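Local coordinates for protein YcaO (Methanopyrus kandleri, PDB 6CIB) that binds ATP-type nucleotides and magnesium and probably uses them to activate a peptide backbone amide for thioamidation, as a YcaO enzyme, at residues Ser143-Gly151 and Gly161-Asp169. Sequence-based numbering, arbitrary orientation.
With MG (magnesium ion), chain H; ADP (adenosine-5'-diphosphate), chain G.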
loop_
_atom_site.group_PDB
_atom_site.type_symbol
_atom_site.label_atom_id
_atom_site.label_comp_id
_atom_site.label_asym_id
_atom_site.label_seq_id
_atom_site.Cartn_x
_atom_site.Cartn_y
_atom_site.Cartn_z
ATOM N N SER A 143 16.049 -1.225 2.331
ATOM C CA SER A 143 14.910 -0.529 2.928
ATOM C C SER A 143 13.795 -0.432 1.883
ATOM O O SER A 143 14.035 -0.650 0.688
ATOM C CB SER A 143 15.344 0.868 3.387
ATOM O OG SER A 143 15.831 1.637 2.298
ATOM N N HIS A 144 12.578 -0.132 2.333
ATOM C CA HIS A 144 11.414 -0.001 1.433
ATOM C C HIS A 144 10.280 0.772 2.123
ATOM O O HIS A 144 10.453 1.246 3.249
ATOM C CB HIS A 144 10.948 -1.371 0.896
ATOM C CG HIS A 144 10.536 -2.334 1.964
ATOM N ND1 HIS A 144 9.304 -2.280 2.578
ATOM C CD2 HIS A 144 11.193 -3.376 2.527
ATOM C CE1 HIS A 144 9.214 -3.254 3.467
ATOM N NE2 HIS A 144 10.350 -3.929 3.464
ATOM N N THR A 145 9.142 0.912 1.447
ATOM C CA THR A 145 8.044 1.769 1.942
ATOM C C THR A 145 6.735 1.014 2.278
ATOM O O THR A 145 5.684 1.644 2.494
ATOM C CB THR A 145 7.741 2.924 0.959
ATOM O OG1 THR A 145 7.390 2.378 -0.311
ATOM C CG2 THR A 145 8.955 3.859 0.791
ATOM N N ASN A 146 6.788 -0.320 2.327
ATOM C CA ASN A 146 5.617 -1.100 2.718
ATOM C C ASN A 146 5.192 -0.737 4.133
ATOM O O ASN A 146 5.985 -0.824 5.072
ATOM C CB ASN A 146 5.861 -2.612 2.620
ATOM C CG ASN A 146 4.567 -3.418 2.668
ATOM O OD1 ASN A 146 3.617 -3.129 1.945
ATOM N ND2 ASN A 146 4.536 -4.441 3.508
ATOM N N GLY A 147 3.940 -0.307 4.260
ATOM C CA GLY A 147 3.389 0.117 5.536
ATOM C C GLY A 147 3.546 1.587 5.847
ATOM O O GLY A 147 3.109 2.040 6.909
ATOM N N LEU A 148 4.190 2.329 4.945
ATOM C CA LEU A 148 4.334 3.774 5.085
ATOM C C LEU A 148 3.072 4.479 4.608
ATOM O O LEU A 148 2.600 4.226 3.501
ATOM C CB LEU A 148 5.563 4.268 4.307
ATOM C CG LEU A 148 5.920 5.754 4.322
ATOM C CD1 LEU A 148 6.383 6.216 5.707
ATOM C CD2 LEU A 148 6.993 5.988 3.274
ATOM N N SER A 149 2.525 5.358 5.446
ATOM C CA SER A 149 1.314 6.107 5.101
ATOM C C SER A 149 1.222 7.445 5.816
ATOM O O SER A 149 1.652 7.585 6.954
ATOM C CB SER A 149 0.044 5.287 5.403
ATOM O OG SER A 149 0.043 4.070 4.654
ATOM N N ALA A 150 0.629 8.409 5.122
ATOM C CA ALA A 150 0.296 9.714 5.671
ATOM C C ALA A 150 -1.223 9.827 5.797
ATOM O O ALA A 150 -1.966 9.082 5.147
ATOM C CB ALA A 150 0.846 10.810 4.774
ATOM N N GLY A 151 -1.676 10.733 6.661
ATOM C CA GLY A 151 -3.090 11.084 6.765
ATOM C C GLY A 151 -3.291 12.437 7.420
ATOM O O GLY A 151 -2.327 13.084 7.831
ATOM N N GLY A 161 -1.694 2.186 6.297
ATOM C CA GLY A 161 -0.451 1.409 6.410
ATOM C C GLY A 161 -0.651 -0.067 6.706
ATOM O O GLY A 161 0.034 -0.914 6.131
ATOM N N LEU A 162 -1.601 -0.363 7.598
ATOM C CA LEU A 162 -1.910 -1.742 8.001
ATOM C C LEU A 162 -2.584 -2.530 6.880
ATOM O O LEU A 162 -2.200 -3.668 6.608
ATOM C CB LEU A 162 -2.782 -1.747 9.250
ATOM C CG LEU A 162 -2.979 -3.046 10.029
ATOM C CD1 LEU A 162 -1.649 -3.605 10.517
ATOM C CD2 LEU A 162 -3.919 -2.792 11.202
ATOM N N LEU A 163 -3.576 -1.916 6.234
ATOM C CA LEU A 163 -4.210 -2.493 5.053
ATOM C C LEU A 163 -3.208 -2.800 3.944
ATOM O O LEU A 163 -3.282 -3.865 3.331
ATOM C CB LEU A 163 -5.375 -1.616 4.552
ATOM C CG LEU A 163 -6.641 -1.609 5.450
ATOM C CD1 LEU A 163 -7.686 -0.637 4.924
ATOM C CD2 LEU A 163 -7.249 -2.998 5.632
ATOM N N GLU A 164 -2.260 -1.885 3.708
ATOM C CA GLU A 164 -1.180 -2.119 2.745
ATOM C C GLU A 164 -0.342 -3.362 3.088
ATOM O O GLU A 164 -0.027 -4.166 2.202
ATOM C CB GLU A 164 -0.295 -0.880 2.632
ATOM C CG GLU A 164 0.811 -0.983 1.602
ATOM C CD GLU A 164 1.482 0.353 1.387
ATOM O OE1 GLU A 164 2.529 0.599 2.017
ATOM O OE2 GLU A 164 0.927 1.172 0.623
ATOM N N VAL A 165 0.009 -3.509 4.362
ATOM C CA VAL A 165 0.768 -4.681 4.838
ATOM C C VAL A 165 -0.011 -5.993 4.599
ATOM O O VAL A 165 0.569 -6.987 4.146
ATOM C CB VAL A 165 1.226 -4.534 6.322
ATOM C CG1 VAL A 165 1.868 -5.826 6.831
ATOM C CG2 VAL A 165 2.228 -3.389 6.482
ATOM N N VAL A 166 -1.316 -5.985 4.878
ATOM C CA VAL A 166 -2.188 -7.148 4.619
ATOM C C VAL A 166 -2.234 -7.449 3.118
ATOM O O VAL A 166 -2.111 -8.605 2.706
ATOM C CB VAL A 166 -3.609 -6.946 5.199
ATOM C CG1 VAL A 166 -4.536 -8.108 4.842
ATOM C CG2 VAL A 166 -3.531 -6.788 6.709
ATOM N N GLU A 167 -2.376 -6.393 2.319
ATOM C CA GLU A 167 -2.411 -6.481 0.863
ATOM C C GLU A 167 -1.172 -7.189 0.296
ATOM O O GLU A 167 -1.292 -8.129 -0.504
ATOM C CB GLU A 167 -2.563 -5.070 0.291
ATOM C CG GLU A 167 -2.490 -4.957 -1.215
ATOM C CD GLU A 167 -2.257 -3.528 -1.662
ATOM O OE1 GLU A 167 -3.148 -2.677 -1.444
ATOM O OE2 GLU A 167 -1.189 -3.256 -2.238
ATOM N N ARG A 168 0.006 -6.750 0.729
ATOM C CA ARG A 168 1.261 -7.341 0.252
ATOM C C ARG A 168 1.516 -8.731 0.836
ATOM O O ARG A 168 2.183 -9.545 0.205
ATOM C CB ARG A 168 2.450 -6.406 0.498
ATOM C CG ARG A 168 2.209 -4.981 0.025
ATOM C CD ARG A 168 2.690 -4.720 -1.379
ATOM N NE ARG A 168 2.149 -3.470 -1.920
ATOM C CZ ARG A 168 2.592 -2.243 -1.638
ATOM N NH1 ARG A 168 3.588 -2.039 -0.771
ATOM N NH2 ARG A 168 2.007 -1.200 -2.215
ATOM N N ASP A 169 0.978 -8.997 2.030
ATOM C CA ASP A 169 1.011 -10.348 2.616
ATOM C C ASP A 169 0.243 -11.341 1.737
ATOM O O ASP A 169 0.773 -12.419 1.424
ATOM C CB ASP A 169 0.486 -10.355 4.064
ATOM C CG ASP A 169 0.555 -11.743 4.708
ATOM O OD1 ASP A 169 1.641 -12.164 5.164
ATOM O OD2 ASP A 169 -0.493 -12.412 4.755
HETATM MG MG MG H . 2.094 4.602 1.248
HETATM P PB ADP G . -1.849 4.191 -1.508
HETATM O O1B ADP G . -1.702 4.450 -0.023
HETATM O O2B ADP G . -2.329 2.796 -1.857
HETATM O O3B ADP G . -0.697 4.670 -2.360
HETATM P PA ADP G . -3.288 6.573 -2.333
HETATM O O1A ADP G . -4.763 6.840 -2.204
HETATM O O2A ADP G . -2.681 6.763 -3.697
HETATM O O3A ADP G . -3.160 5.046 -1.889
HETATM O "O5'" ADP G . -2.524 7.470 -1.239
HETATM C "C5'" ADP G . -1.158 7.918 -1.299
HETATM C "C4'" ADP G . -0.782 8.569 0.045
HETATM O "O4'" ADP G . -1.652 9.680 0.313
HETATM C "C3'" ADP G . -0.956 7.637 1.249
HETATM O "O3'" ADP G . -0.017 7.993 2.282
HETATM C "C2'" ADP G . -2.363 7.938 1.730
HETATM O "O2'" ADP G . -2.564 7.586 3.096
HETATM C "C1'" ADP G . -2.464 9.439 1.477
HETATM N N9 ADP G . -3.842 9.899 1.195
HETATM C C8 ADP G . -4.590 9.526 0.140
HETATM N N7 ADP G . -5.803 10.122 0.174
HETATM C C5 ADP G . -5.838 10.911 1.253
HETATM C C6 ADP G . -6.832 11.825 1.861
HETATM N N6 ADP G . -8.043 12.003 1.282
HETATM N N1 ADP G . -6.481 12.460 3.007
HETATM C C2 ADP G . -5.270 12.287 3.592
HETATM N N3 ADP G . -4.317 11.473 3.084
HETATM C C4 ADP G . -4.540 10.770 1.932
HETATM O O HOH W 1 5.262 0.180 -0.861
HETATM O O HOH W 2 3.239 -7.235 3.810
HETATM O O HOH W 3 0.048 3.935 1.808
HETATM O O HOH W 4 3.472 2.896 0.938
HETATM O O HOH W 5 1.794 5.074 -0.937
#
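Part of the magnesium-ADP site of the YcaO fold is formed where the type II turn Thr145-Leu148 and strand 148-150 lie across helix 154-177. Glu164 reaches from the helix to the turn: with CG anti to its backbone N (chi1 -177°) and the chain extended, OE1 accepts the N-H of Gly147 at 2.8 Å, using the lone pair directed away from OE2. The same oxygen receives a hydrogen bond from water 4, a magnesium ligand. Glu164 OE2 lies 3.7 Å from the magnesium ion, too far to bind it directly, and takes a hydrogen bond from water 3. That second metal-bound water also donates to ADP O1B and accepts from Ser149 OG. Leu148 O binds the metal itself at 2.3 Å, together with Glu81, while Ala150 N donates to ADP O3' at 2.9 Å.

Beside the turn, the Asn146 amide and the bent Arg168 chain run past each other in opposite directions, with Asn146 OD1 2.9 Å from Arg168 NH1 and the amide and guanidinium planes 36° apart; Asn146 ND2 is hydrogen-bonded to Glu356. Two glycines allow the close approach, the CA of Gly147 resting 3.6 Å from Gly161 O in a CA-H...O contact. Glu164 thus acts in this state from the second shell, linking the turn to two metal-bound waters, one continuing to the ADP beta-phosphate; in another structure of this protein Glu164 is itself a magnesium ligand, consistent with a carboxylate that can meet magnesium through water or directly.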